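Local coordinates for glutamic acid/alanine-rich protein (Trypanosoma congolense, PDB 2Y44) that forms part of the parasite's cell surface, where its elongated helical ectodomain probably contributes to the protein coat, at residues E41-A46 and E62-A67; S31-A36 and Q72-V77; S136-L141 and D150-H155; T7-A12 and K120-A125; A27-S32 and R171-A176. All coordinates share one frame; numbering follows the deposited sequence.

Contact 1 (E41-A46 and E62-A67); sequences ERAEKA and EAAARA
The carboxylate of Glu44 lies with one face over the methyl group of Ala64: Glu44 CD is 3.8 Å from Ala64 CB and Glu44 OE1 is 3.7 Å from it, so the methyl sits under the group rather than at its rim. On that same side, Ala64 O approaches Glu44 OE2 at 3.6 Å, a meeting of two acceptors that offers no proton to share. CG of the acid stands beside the backbone N (chi1 -58°) and the chain then bends at chi2 (-70°), bringing the carboxylate to Ala64.

Beside the carboxylate the methyl groups do the packing. Ala43 CB points toward the partner helix and reaches Ala64 CA at 3.7 Å, closer than the 3.9 Å to Ala64 CB. Ala67 CB, one turn on from Ala64, also meets Ala43 CB at 3.9 Å. Ala67 touches Ala183 too, near the end of helix 149-183, so the third helix still covers this level.

With small methyl groups at its centre and one carboxylate at its edge, the pair closes to 8.4 Å between axes, at 159°. A close antiparallel pair with alanines at the interface, supercoiled in the left-handed sense, is characteristic of an Alacoil-like antiparallel coiled coil.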
# COMPACT_ATOMS: atom_id res chain seq x y z
N GLU A 41 -23.20 13.58 3.06
CA GLU A 41 -23.77 14.83 3.59
C GLU A 41 -24.65 15.52 2.54
O GLU A 41 -25.70 16.07 2.88
CB GLU A 41 -22.67 15.80 4.03
CG GLU A 41 -23.24 17.07 4.61
CD GLU A 41 -22.22 17.85 5.43
OE1 GLU A 41 -21.01 17.57 5.32
OE2 GLU A 41 -22.65 18.73 6.22
N ARG A 42 -24.23 15.50 1.28
CA ARG A 42 -25.04 16.09 0.21
C ARG A 42 -26.39 15.37 0.10
O ARG A 42 -27.43 16.03 -0.02
CB ARG A 42 -24.29 16.15 -1.13
CG ARG A 42 -23.18 17.23 -1.17
CD ARG A 42 -22.63 17.43 -2.60
NE ARG A 42 -22.02 16.22 -3.13
CZ ARG A 42 -20.76 15.83 -2.88
NH1 ARG A 42 -19.94 16.62 -2.20
NH2 ARG A 42 -20.30 14.72 -3.42
N ALA A 43 -26.37 14.05 0.19
CA ALA A 43 -27.58 13.26 0.01
C ALA A 43 -28.50 13.48 1.22
O ALA A 43 -29.71 13.50 1.08
CB ALA A 43 -27.21 11.71 -0.15
N GLU A 44 -27.92 13.66 2.43
CA GLU A 44 -28.75 13.83 3.64
C GLU A 44 -29.41 15.22 3.67
O GLU A 44 -30.58 15.35 4.02
CB GLU A 44 -27.94 13.59 4.93
CG GLU A 44 -27.27 12.18 5.04
CD GLU A 44 -28.23 11.02 5.25
OE1 GLU A 44 -29.41 11.27 5.48
OE2 GLU A 44 -27.80 9.84 5.14
N LYS A 45 -28.69 16.22 3.19
CA LYS A 45 -29.27 17.55 2.95
C LYS A 45 -30.40 17.51 1.93
O LYS A 45 -31.46 18.11 2.14
CB LYS A 45 -28.18 18.55 2.53
CG LYS A 45 -27.25 18.85 3.67
CD LYS A 45 -26.16 19.85 3.23
CE LYS A 45 -26.64 20.91 2.24
NZ LYS A 45 -25.54 21.96 2.09
N ALA A 46 -30.19 16.72 0.87
CA ALA A 46 -31.21 16.56 -0.17
C ALA A 46 -32.51 15.96 0.42
O ALA A 46 -33.61 16.37 0.03
CB ALA A 46 -30.67 15.73 -1.33
N GLU A 62 -34.01 7.05 -0.11
CA GLU A 62 -33.41 5.80 -0.57
C GLU A 62 -32.01 6.07 -1.06
O GLU A 62 -31.07 5.33 -0.75
CB GLU A 62 -34.29 5.21 -1.68
CG GLU A 62 -35.64 4.83 -1.12
CD GLU A 62 -36.77 4.93 -2.11
OE1 GLU A 62 -36.50 5.00 -3.33
OE2 GLU A 62 -37.93 4.96 -1.63
N ALA A 63 -31.84 7.21 -1.73
CA ALA A 63 -30.53 7.56 -2.23
C ALA A 63 -29.58 7.85 -1.06
O ALA A 63 -28.44 7.42 -1.09
CB ALA A 63 -30.61 8.74 -3.20
N ALA A 64 -30.06 8.57 -0.04
CA ALA A 64 -29.23 8.89 1.13
C ALA A 64 -28.80 7.65 1.91
O ALA A 64 -27.65 7.54 2.37
CB ALA A 64 -29.90 9.93 2.03
N ALA A 65 -29.70 6.69 2.02
CA ALA A 65 -29.37 5.43 2.68
C ALA A 65 -28.21 4.75 1.95
O ALA A 65 -27.28 4.24 2.60
CB ALA A 65 -30.61 4.50 2.69
N ARG A 66 -28.25 4.71 0.63
CA ARG A 66 -27.14 4.14 -0.15
C ARG A 66 -25.83 4.88 0.04
O ARG A 66 -24.77 4.27 0.21
CB ARG A 66 -27.47 4.12 -1.62
CG ARG A 66 -28.46 3.06 -1.95
CD ARG A 66 -28.41 2.78 -3.43
NE ARG A 66 -29.06 1.50 -3.69
CZ ARG A 66 -28.42 0.34 -3.82
NH1 ARG A 66 -27.10 0.27 -3.79
NH2 ARG A 66 -29.12 -0.76 -4.03
N ALA A 67 -25.92 6.20 0.03
CA ALA A 67 -24.71 7.03 0.15
C ALA A 67 -24.12 6.87 1.53
O ALA A 67 -22.91 6.83 1.66
CB ALA A 67 -25.04 8.51 -0.09

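Contact 2 (S31-A36 and Q72-V77); sequences SSAREA and QRAETV
Ala33 and Ala74 point their methyl groups at each other's helix and slip slightly past one another, so that Ala74 CB lies nearer to Ala33 CA (3.6 Å) than to Ala33 CB (3.8 Å). Ala36, one turn further along, meets the same methyl: its CB is 3.9 Å from Ala74 CB. One methyl of helix 57-107 thus rests against two of helix 18-53.

Such small side chains let the antiparallel axes close to 8.5 Å, crossing at 159°, in the left-handed supercoil of an antiparallel coiled coil; a coiled coil is predicted to begin at about this level of helix 18-53. The third helix, 149-183, completes the bundle here by setting Ala176 against Ala74.

Glu75 starts off to the side of the interface. A bent chain, turned twice in the same sense (chi1 -68°, chi2 -62°), swings its carboxylate back until one face covers the Ala33 methyl, with Glu75 OE2 3.6 Å and Glu75 CD 3.8 Å from Ala33 CB. The end of this side chain therefore comes nearer to the partner helix than its start. Glu75 OE2 also has a weak hydrogen bond with Ser37 OG, which may help to hold the carboxylate over the methyl.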
# COMPACT_ATOMS: atom_id res chain seq x y z
N SER A 31 -8.57 9.99 1.83
CA SER A 31 -9.21 10.93 0.87
C SER A 31 -10.52 10.33 0.33
O SER A 31 -11.53 11.03 0.19
CB SER A 31 -8.28 11.31 -0.27
OG SER A 31 -8.92 12.17 -1.20
N SER A 32 -10.48 9.05 -0.02
CA SER A 32 -11.70 8.38 -0.48
C SER A 32 -12.82 8.46 0.54
O SER A 32 -13.97 8.70 0.18
CB SER A 32 -11.46 6.91 -0.86
OG SER A 32 -10.66 6.81 -2.01
N ALA A 33 -12.51 8.17 1.81
CA ALA A 33 -13.58 8.18 2.86
C ALA A 33 -14.11 9.59 3.10
O ALA A 33 -15.31 9.77 3.32
CB ALA A 33 -13.07 7.59 4.17
N ARG A 34 -13.23 10.58 2.95
CA ARG A 34 -13.63 11.98 3.06
C ARG A 34 -14.60 12.32 1.95
O ARG A 34 -15.63 12.93 2.21
CB ARG A 34 -12.41 12.93 3.05
CG ARG A 34 -12.78 14.41 2.87
CD ARG A 34 -11.57 15.21 2.38
NE ARG A 34 -11.35 15.01 0.95
CZ ARG A 34 -10.16 14.96 0.35
NH1 ARG A 34 -9.05 15.15 1.05
NH2 ARG A 34 -10.10 14.75 -0.96
N GLU A 35 -14.27 11.95 0.72
CA GLU A 35 -15.16 12.22 -0.38
C GLU A 35 -16.47 11.48 -0.22
O GLU A 35 -17.55 12.00 -0.58
CB GLU A 35 -14.50 11.86 -1.69
CG GLU A 35 -13.28 12.74 -1.99
CD GLU A 35 -12.66 12.41 -3.32
OE1 GLU A 35 -13.39 12.45 -4.32
OE2 GLU A 35 -11.45 12.07 -3.36
N ALA A 36 -16.40 10.24 0.27
CA ALA A 36 -17.62 9.48 0.42
C ALA A 36 -18.54 10.14 1.46
O ALA A 36 -19.77 10.16 1.33
CB ALA A 36 -17.31 8.06 0.85
N GLN A 72 -19.97 4.58 5.20
CA GLN A 72 -19.66 3.76 6.36
C GLN A 72 -18.62 2.71 5.97
O GLN A 72 -17.63 2.49 6.67
CB GLN A 72 -20.95 3.09 6.77
CG GLN A 72 -21.32 3.35 8.14
CD GLN A 72 -20.77 2.27 9.01
OE1 GLN A 72 -19.56 2.08 9.07
NE2 GLN A 72 -21.66 1.54 9.69
N ARG A 73 -18.84 2.10 4.82
CA ARG A 73 -17.88 1.13 4.30
C ARG A 73 -16.48 1.77 4.09
O ARG A 73 -15.45 1.18 4.41
CB ARG A 73 -18.39 0.50 3.00
CG ARG A 73 -19.60 -0.45 3.19
CD ARG A 73 -19.84 -1.28 1.92
NE ARG A 73 -20.25 -0.45 0.80
CZ ARG A 73 -21.50 -0.04 0.58
NH1 ARG A 73 -22.47 -0.35 1.44
NH2 ARG A 73 -21.76 0.78 -0.43
N ALA A 74 -16.47 2.97 3.54
CA ALA A 74 -15.22 3.71 3.36
C ALA A 74 -14.54 3.94 4.69
O ALA A 74 -13.32 3.74 4.77
CB ALA A 74 -15.45 5.07 2.60
N GLU A 75 -15.31 4.30 5.72
CA GLU A 75 -14.71 4.60 7.03
C GLU A 75 -14.09 3.36 7.69
O GLU A 75 -13.02 3.45 8.30
CB GLU A 75 -15.71 5.27 7.99
CG GLU A 75 -16.11 6.70 7.57
CD GLU A 75 -14.92 7.70 7.52
OE1 GLU A 75 -13.85 7.43 8.11
OE2 GLU A 75 -15.09 8.78 6.93
N THR A 76 -14.68 2.20 7.40
CA THR A 76 -14.15 0.96 7.92
C THR A 76 -12.78 0.71 7.28
O THR A 76 -11.85 0.22 7.91
CB THR A 76 -15.12 -0.19 7.63
OG1 THR A 76 -16.33 0.07 8.36
CG2 THR A 76 -14.54 -1.55 8.07
N VAL A 77 -12.66 1.02 5.99
CA VAL A 77 -11.39 0.82 5.30
C VAL A 77 -10.28 1.68 5.88
O VAL A 77 -9.14 1.24 5.94
CB VAL A 77 -11.49 1.04 3.79
CG1 VAL A 77 -10.19 0.62 3.08
CG2 VAL A 77 -12.69 0.30 3.18

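Contact 3 (S136-L141 and D150-H155); sequences SAFDAL and DDIREH
Phe138 and Ile152 interlock side chain against backbone in both directions. The Phe138 ring leans toward the partner helix with CG beside its own backbone N (chi1 -85°), which carries CD1 to 3.4 Å from Ile152 O, in an oblique approach. In return, the CG2 branch of Ile152, set anti to its backbone N, lies against the backbone of the other helix, 3.6 Å from Phe138 O. The same methyl lies 4.0 Å from Phe138 CD1 and, more loosely, 4.3 Å from Leu141 CB, so one branch of the isoleucine serves two apolar neighbours. Past the ring, His155 adds its CB at 4.4 Å from Phe138 CE1, its imidazole leading away. Val11 of helix 2-16 also packs on Phe138, linking the hairpin to the N-terminal helix.

At the rim, Arg153 stretches out from CG to NE and turns its guanidinium at the end, presenting NH1 to Asp139 OD1 at 2.9 Å in a salt bridge. The oxygen comes to the edge of the guanidinium near its plane, but the two flat groups are inclined by 57°.

Helices 131-144 and 149-183 thus form an antiparallel hairpin, running at 167°, whose apolar side chains pack largely against carbonyls and methyls, while the charge pair at the exposed rim uses one oxygen and one nitrogen instead of a two-pronged pairing.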
# COMPACT_ATOMS: atom_id res chain seq x y z
N SER A 136 8.71 -9.32 -7.81
CA SER A 136 9.70 -9.54 -8.84
C SER A 136 11.12 -9.44 -8.29
O SER A 136 11.98 -10.29 -8.60
CB SER A 136 9.51 -8.52 -9.95
OG SER A 136 8.28 -8.80 -10.61
N ALA A 137 11.33 -8.44 -7.43
CA ALA A 137 12.65 -8.21 -6.84
C ALA A 137 13.08 -9.43 -6.01
O ALA A 137 14.23 -9.87 -6.09
CB ALA A 137 12.65 -6.92 -5.97
N PHE A 138 12.18 -9.98 -5.22
CA PHE A 138 12.54 -11.15 -4.42
C PHE A 138 12.74 -12.37 -5.31
O PHE A 138 13.63 -13.17 -5.03
CB PHE A 138 11.49 -11.44 -3.34
CG PHE A 138 11.70 -10.65 -2.08
CD1 PHE A 138 12.50 -11.16 -1.07
CD2 PHE A 138 11.13 -9.41 -1.92
CE1 PHE A 138 12.76 -10.44 0.09
CE2 PHE A 138 11.36 -8.68 -0.73
CZ PHE A 138 12.16 -9.21 0.26
N ASP A 139 11.86 -12.57 -6.31
CA ASP A 139 12.06 -13.67 -7.32
C ASP A 139 13.48 -13.61 -7.94
O ASP A 139 14.15 -14.63 -8.14
CB ASP A 139 11.04 -13.57 -8.47
CG ASP A 139 9.66 -14.15 -8.11
OD1 ASP A 139 9.52 -14.76 -7.03
OD2 ASP A 139 8.73 -13.98 -8.93
N ALA A 140 13.92 -12.40 -8.29
CA ALA A 140 15.21 -12.23 -8.96
C ALA A 140 16.33 -12.64 -8.05
O ALA A 140 17.26 -13.34 -8.47
CB ALA A 140 15.38 -10.76 -9.41
N LEU A 141 16.23 -12.21 -6.79
CA LEU A 141 17.23 -12.61 -5.80
C LEU A 141 17.22 -14.13 -5.54
O LEU A 141 18.26 -14.77 -5.55
CB LEU A 141 17.06 -11.83 -4.50
CG LEU A 141 18.15 -12.08 -3.44
CD1 LEU A 141 19.59 -11.71 -3.95
CD2 LEU A 141 17.78 -11.23 -2.19
N ASP A 150 13.80 -20.92 -1.88
CA ASP A 150 12.51 -21.12 -1.19
C ASP A 150 12.42 -20.15 -0.02
O ASP A 150 11.38 -19.52 0.20
CB ASP A 150 12.36 -22.56 -0.64
CG ASP A 150 12.01 -23.58 -1.72
OD1 ASP A 150 11.82 -23.22 -2.91
OD2 ASP A 150 11.91 -24.77 -1.35
N ASP A 151 13.53 -19.97 0.70
CA ASP A 151 13.50 -19.11 1.89
C ASP A 151 13.31 -17.64 1.51
O ASP A 151 12.59 -16.89 2.18
CB ASP A 151 14.79 -19.32 2.69
CG ASP A 151 14.83 -18.53 3.97
OD1 ASP A 151 13.87 -18.58 4.78
OD2 ASP A 151 15.83 -17.81 4.11
N ILE A 152 14.09 -17.20 0.53
CA ILE A 152 14.02 -15.83 0.03
C ILE A 152 12.62 -15.48 -0.47
O ILE A 152 12.08 -14.41 -0.17
CB ILE A 152 15.07 -15.65 -1.08
CG1 ILE A 152 16.50 -15.73 -0.46
CG2 ILE A 152 14.80 -14.36 -1.89
CD1 ILE A 152 17.62 -15.92 -1.46
N ARG A 153 12.01 -16.38 -1.23
CA ARG A 153 10.65 -16.13 -1.73
C ARG A 153 9.67 -16.05 -0.54
O ARG A 153 8.74 -15.26 -0.56
CB ARG A 153 10.17 -17.23 -2.67
CG ARG A 153 10.84 -17.27 -4.09
CD ARG A 153 10.40 -18.56 -4.79
NE ARG A 153 11.33 -19.03 -5.84
CZ ARG A 153 11.34 -18.51 -7.07
NH1 ARG A 153 10.56 -17.48 -7.36
NH2 ARG A 153 12.24 -18.92 -7.95
N GLU A 154 9.86 -16.87 0.50
CA GLU A 154 8.93 -16.75 1.63
C GLU A 154 9.12 -15.49 2.46
O GLU A 154 8.12 -14.91 2.89
CB GLU A 154 8.88 -18.01 2.51
CG GLU A 154 8.34 -19.26 1.78
CD GLU A 154 6.91 -19.09 1.27
OE1 GLU A 154 6.06 -18.49 1.98
OE2 GLU A 154 6.66 -19.47 0.11
N HIS A 155 10.36 -15.05 2.63
CA HIS A 155 10.66 -13.77 3.26
C HIS A 155 9.92 -12.69 2.52
O HIS A 155 9.27 -11.81 3.14
CB HIS A 155 12.16 -13.47 3.17
CG HIS A 155 12.98 -14.22 4.17
ND1 HIS A 155 14.27 -13.85 4.49
CD2 HIS A 155 12.72 -15.34 4.87
CE1 HIS A 155 14.73 -14.67 5.42
NE2 HIS A 155 13.82 -15.59 5.66

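Contact 4 (T7-A12 and K120-A125); sequences TMCDVA and KKCTGA
A covalent bond joins Cys9, in mid-helix, to Cys122, in an irregular loop 113 positions later in the chain: the two SG atoms stand 2.1 Å apart, and this disulfide is the whole of the close contact between 7-12 and 120-125. The bridge has the relaxed twist of a disulfide, chi3 being 90°, which crosses the bonds on either side of the sulfurs at about a right angle. Cys9 CB and Cys122 CB end up 3.9 Å apart. Both sulfurs stand anti to their backbone N (chi1 177° in Cys9, -165° in Cys122), and both CB atoms point toward the other segment. The CA atoms of Cys9 and Cys122 are held 5.9 Å apart. The bond is buried.

The loop end has a shape of its own. Cys122 is the centre of an inverse gamma turn, closed by Thr123 N bonding to Lys121 O at 2.8 Å, and Gly124 takes a positive phi just beyond it. Arginines of helix 2-16 grip the loop's carbonyls: Arg16 NH1 bonds to the oxygens of Cys122 and Gly124, and Arg13 NE to that of Thr123. Other faces of the helix are covered too: Met8 and Ala12 touch helix 57-107, Thr7 and Val11 helix 131-144.

The arrangement is that of a disulfide cross-link between a helix and a loop, tying the link between helices 113-120 and 131-144 to the N-terminal helix at the broader, more irregular end of this helical ectodomain.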
# COMPACT_ATOMS: atom_id res chain seq x y z
N THR A 7 21.34 -7.27 -7.42
CA THR A 7 20.00 -7.84 -7.24
C THR A 7 19.50 -7.67 -5.79
O THR A 7 18.34 -7.36 -5.55
CB THR A 7 20.00 -9.32 -7.77
OG1 THR A 7 20.37 -9.31 -9.15
CG2 THR A 7 18.66 -9.95 -7.64
N MET A 8 20.41 -7.80 -4.83
CA MET A 8 20.12 -7.56 -3.43
C MET A 8 19.80 -6.07 -3.25
O MET A 8 18.94 -5.72 -2.45
CB MET A 8 21.33 -7.94 -2.56
CG MET A 8 21.16 -7.58 -1.07
SD MET A 8 22.21 -8.53 0.05
CE MET A 8 23.55 -9.04 -1.09
N CYS A 9 20.51 -5.22 -3.99
CA CYS A 9 20.24 -3.79 -3.97
C CYS A 9 18.80 -3.48 -4.40
O CYS A 9 18.13 -2.68 -3.76
CB CYS A 9 21.21 -3.04 -4.89
SG CYS A 9 20.79 -1.30 -4.89
N ASP A 10 18.33 -4.11 -5.48
CA ASP A 10 16.96 -3.93 -5.91
C ASP A 10 15.98 -4.33 -4.82
O ASP A 10 14.99 -3.63 -4.59
CB ASP A 10 16.70 -4.72 -7.20
CG ASP A 10 17.55 -4.20 -8.38
OD1 ASP A 10 18.08 -3.07 -8.32
OD2 ASP A 10 17.58 -4.91 -9.43
N VAL A 11 16.25 -5.45 -4.15
CA VAL A 11 15.38 -5.83 -3.03
C VAL A 11 15.43 -4.73 -1.94
O VAL A 11 14.40 -4.32 -1.45
CB VAL A 11 15.80 -7.20 -2.45
CG1 VAL A 11 15.16 -7.46 -1.08
CG2 VAL A 11 15.35 -8.27 -3.42
N ALA A 12 16.63 -4.30 -1.56
CA ALA A 12 16.75 -3.30 -0.52
C ALA A 12 15.97 -2.02 -0.87
O ALA A 12 15.29 -1.47 -0.01
CB ALA A 12 18.21 -2.98 -0.25
N LYS A 120 28.08 0.37 -2.45
CA LYS A 120 28.15 1.73 -1.94
C LYS A 120 27.07 2.61 -2.60
O LYS A 120 26.42 3.42 -1.92
CB LYS A 120 29.54 2.33 -2.16
CG LYS A 120 29.66 3.75 -1.64
CD LYS A 120 30.92 4.41 -2.20
CE LYS A 120 31.14 5.75 -1.46
NZ LYS A 120 32.49 6.28 -1.87
N LYS A 121 26.85 2.42 -3.89
CA LYS A 121 25.91 3.27 -4.60
C LYS A 121 24.46 2.83 -4.33
O LYS A 121 23.52 3.51 -4.71
CB LYS A 121 26.24 3.36 -6.09
CG LYS A 121 25.91 2.13 -6.89
CD LYS A 121 24.71 2.39 -7.80
CE LYS A 121 23.40 1.93 -7.12
NZ LYS A 121 22.24 1.97 -8.04
N CYS A 122 24.29 1.80 -3.51
CA CYS A 122 22.93 1.35 -3.18
C CYS A 122 22.23 2.16 -2.08
O CYS A 122 21.88 1.63 -1.05
CB CYS A 122 22.87 -0.16 -2.91
SG CYS A 122 21.12 -0.70 -2.95
N THR A 123 22.00 3.43 -2.33
CA THR A 123 21.36 4.29 -1.36
C THR A 123 19.98 4.63 -1.90
O THR A 123 19.73 4.48 -3.09
CB THR A 123 22.19 5.58 -1.11
OG1 THR A 123 22.50 6.19 -2.36
CG2 THR A 123 23.52 5.23 -0.40
N GLY A 124 19.07 5.02 -1.02
CA GLY A 124 17.77 5.46 -1.50
C GLY A 124 16.77 4.34 -1.69
O GLY A 124 17.11 3.13 -1.66
N ALA A 125 15.53 4.75 -1.93
CA ALA A 125 14.38 3.86 -2.05
C ALA A 125 13.90 3.82 -3.49
O ALA A 125 14.10 4.79 -4.26
CB ALA A 125 13.24 4.35 -1.10

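Contact 5 (A27-S32 and R171-A176); sequences AAVVSS and RTAGEA
Apolar contact comes first: Val29 sets both its methyl groups against Ala173 CB, CG1 at 3.8 Å and CG2 at 4.0 Å, and both branches meet the alanine methyl from the same side. CG1 stands anti to the valine's backbone N (chi1 165°), which brings it to the alanine methyl. Ser32 CB meets Ala173 CB from a direction roughly at right angles to the valine branches, at 4.0 Å.

Contacts with the backbone follow. Ser32 CB lies 3.4 Å from Ala173 O, and Ser32 OG is 3.9 Å from Gly174 CA.

The polar part is satisfied from just beyond the contact. Ser32 OG hydrogen-bonds with Lys177 NZ, one turn further along the helix that carries Ala173, which gives this buried hydroxyl a partner within the same helix pair.

The axes run nearly parallel, 16° apart and 8.7 Å at closest approach. Val77 of helix 57-107 packs on both Val29 and Ala173 and fills the third corner. Helices 18-53 and 149-183 side by side, with 57-107 running against them, make up the three-helix bundle that forms the long shaft of this ectodomain.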
# COMPACT_ATOMS: atom_id res chain seq x y z
N ALA A 27 -3.19 7.54 2.89
CA ALA A 27 -3.65 8.88 2.52
C ALA A 27 -4.71 8.77 1.42
O ALA A 27 -5.71 9.52 1.46
CB ALA A 27 -2.46 9.73 2.02
N ALA A 28 -4.51 7.85 0.48
CA ALA A 28 -5.52 7.59 -0.57
C ALA A 28 -6.86 7.14 0.04
O ALA A 28 -7.91 7.57 -0.45
CB ALA A 28 -5.04 6.58 -1.55
N VAL A 29 -6.82 6.21 0.99
CA VAL A 29 -8.05 5.67 1.60
C VAL A 29 -8.76 6.78 2.40
O VAL A 29 -10.00 6.92 2.36
CB VAL A 29 -7.72 4.48 2.52
CG1 VAL A 29 -8.89 4.14 3.44
CG2 VAL A 29 -7.32 3.27 1.67
N VAL A 30 -7.98 7.54 3.15
CA VAL A 30 -8.52 8.68 3.90
C VAL A 30 -9.19 9.67 2.97
O VAL A 30 -10.28 10.18 3.30
CB VAL A 30 -7.41 9.37 4.75
CG1 VAL A 30 -7.85 10.80 5.21
CG2 VAL A 30 -7.06 8.51 5.94
N SER A 31 -8.57 9.99 1.83
CA SER A 31 -9.21 10.93 0.87
C SER A 31 -10.52 10.33 0.33
O SER A 31 -11.53 11.03 0.19
CB SER A 31 -8.28 11.31 -0.27
OG SER A 31 -8.92 12.17 -1.20
N SER A 32 -10.48 9.05 -0.02
CA SER A 32 -11.70 8.38 -0.48
C SER A 32 -12.82 8.46 0.54
O SER A 32 -13.97 8.70 0.18
CB SER A 32 -11.46 6.91 -0.86
OG SER A 32 -10.66 6.81 -2.01
N ARG A 171 -8.38 0.03 -3.37
CA ARG A 171 -9.48 -0.29 -4.25
C ARG A 171 -10.85 -0.25 -3.53
O ARG A 171 -11.85 0.28 -4.08
CB ARG A 171 -9.27 -1.67 -4.91
CG ARG A 171 -8.13 -1.66 -5.95
CD ARG A 171 -8.09 -2.97 -6.76
NE ARG A 171 -8.08 -4.16 -5.92
CZ ARG A 171 -6.99 -4.79 -5.48
NH1 ARG A 171 -5.77 -4.36 -5.82
NH2 ARG A 171 -7.13 -5.88 -4.73
N THR A 172 -10.92 -0.92 -2.39
CA THR A 172 -12.17 -1.05 -1.63
C THR A 172 -12.71 0.32 -1.20
O THR A 172 -13.91 0.61 -1.39
CB THR A 172 -11.92 -1.94 -0.41
OG1 THR A 172 -11.54 -3.24 -0.89
CG2 THR A 172 -13.15 -2.06 0.47
N ALA A 173 -11.82 1.20 -0.78
CA ALA A 173 -12.24 2.54 -0.39
C ALA A 173 -12.61 3.40 -1.61
O ALA A 173 -13.53 4.24 -1.53
CB ALA A 173 -11.18 3.20 0.51
N GLY A 174 -11.95 3.15 -2.75
CA GLY A 174 -12.24 3.88 -3.99
C GLY A 174 -13.61 3.46 -4.50
O GLY A 174 -14.40 4.29 -4.95
N GLU A 175 -13.92 2.17 -4.35
CA GLU A 175 -15.25 1.65 -4.77
C GLU A 175 -16.35 2.24 -3.90
O GLU A 175 -17.42 2.60 -4.39
CB GLU A 175 -15.30 0.12 -4.73
CG GLU A 175 -16.73 -0.49 -4.84
CD GLU A 175 -17.39 -0.29 -6.21
OE1 GLU A 175 -16.72 0.17 -7.17
OE2 GLU A 175 -18.61 -0.61 -6.31
N ALA A 176 -16.05 2.40 -2.62
CA ALA A 176 -17.02 2.94 -1.68
C ALA A 176 -17.31 4.41 -2.01
O ALA A 176 -18.46 4.81 -2.03
CB ALA A 176 -16.52 2.78 -0.24

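Overall arrangement
The contacts are strung along one elongated helical molecule. Contacts 1 and 2 both join helix 18-53 to helix 57-107, centres 15 Å apart, contact 1 nested inside the loop that contact 2 closes. Contact 5 adds helix 149-183 beside contact 2, their centres 6 Å apart and Ser31 and Ser32 shared. Contacts 3 and 4, centres 15 Å apart, lie across the chain's centre, 48 to 50 Å from contact 1. Along the chain, contacts 1 and 2 sit inside the loop closed by contact 4, which closes before contact 3 opens and interleaves with contact 5. Helices 57-107 and 149-183 run between the two regions, joining the slim bundle to the disulfide-braced end.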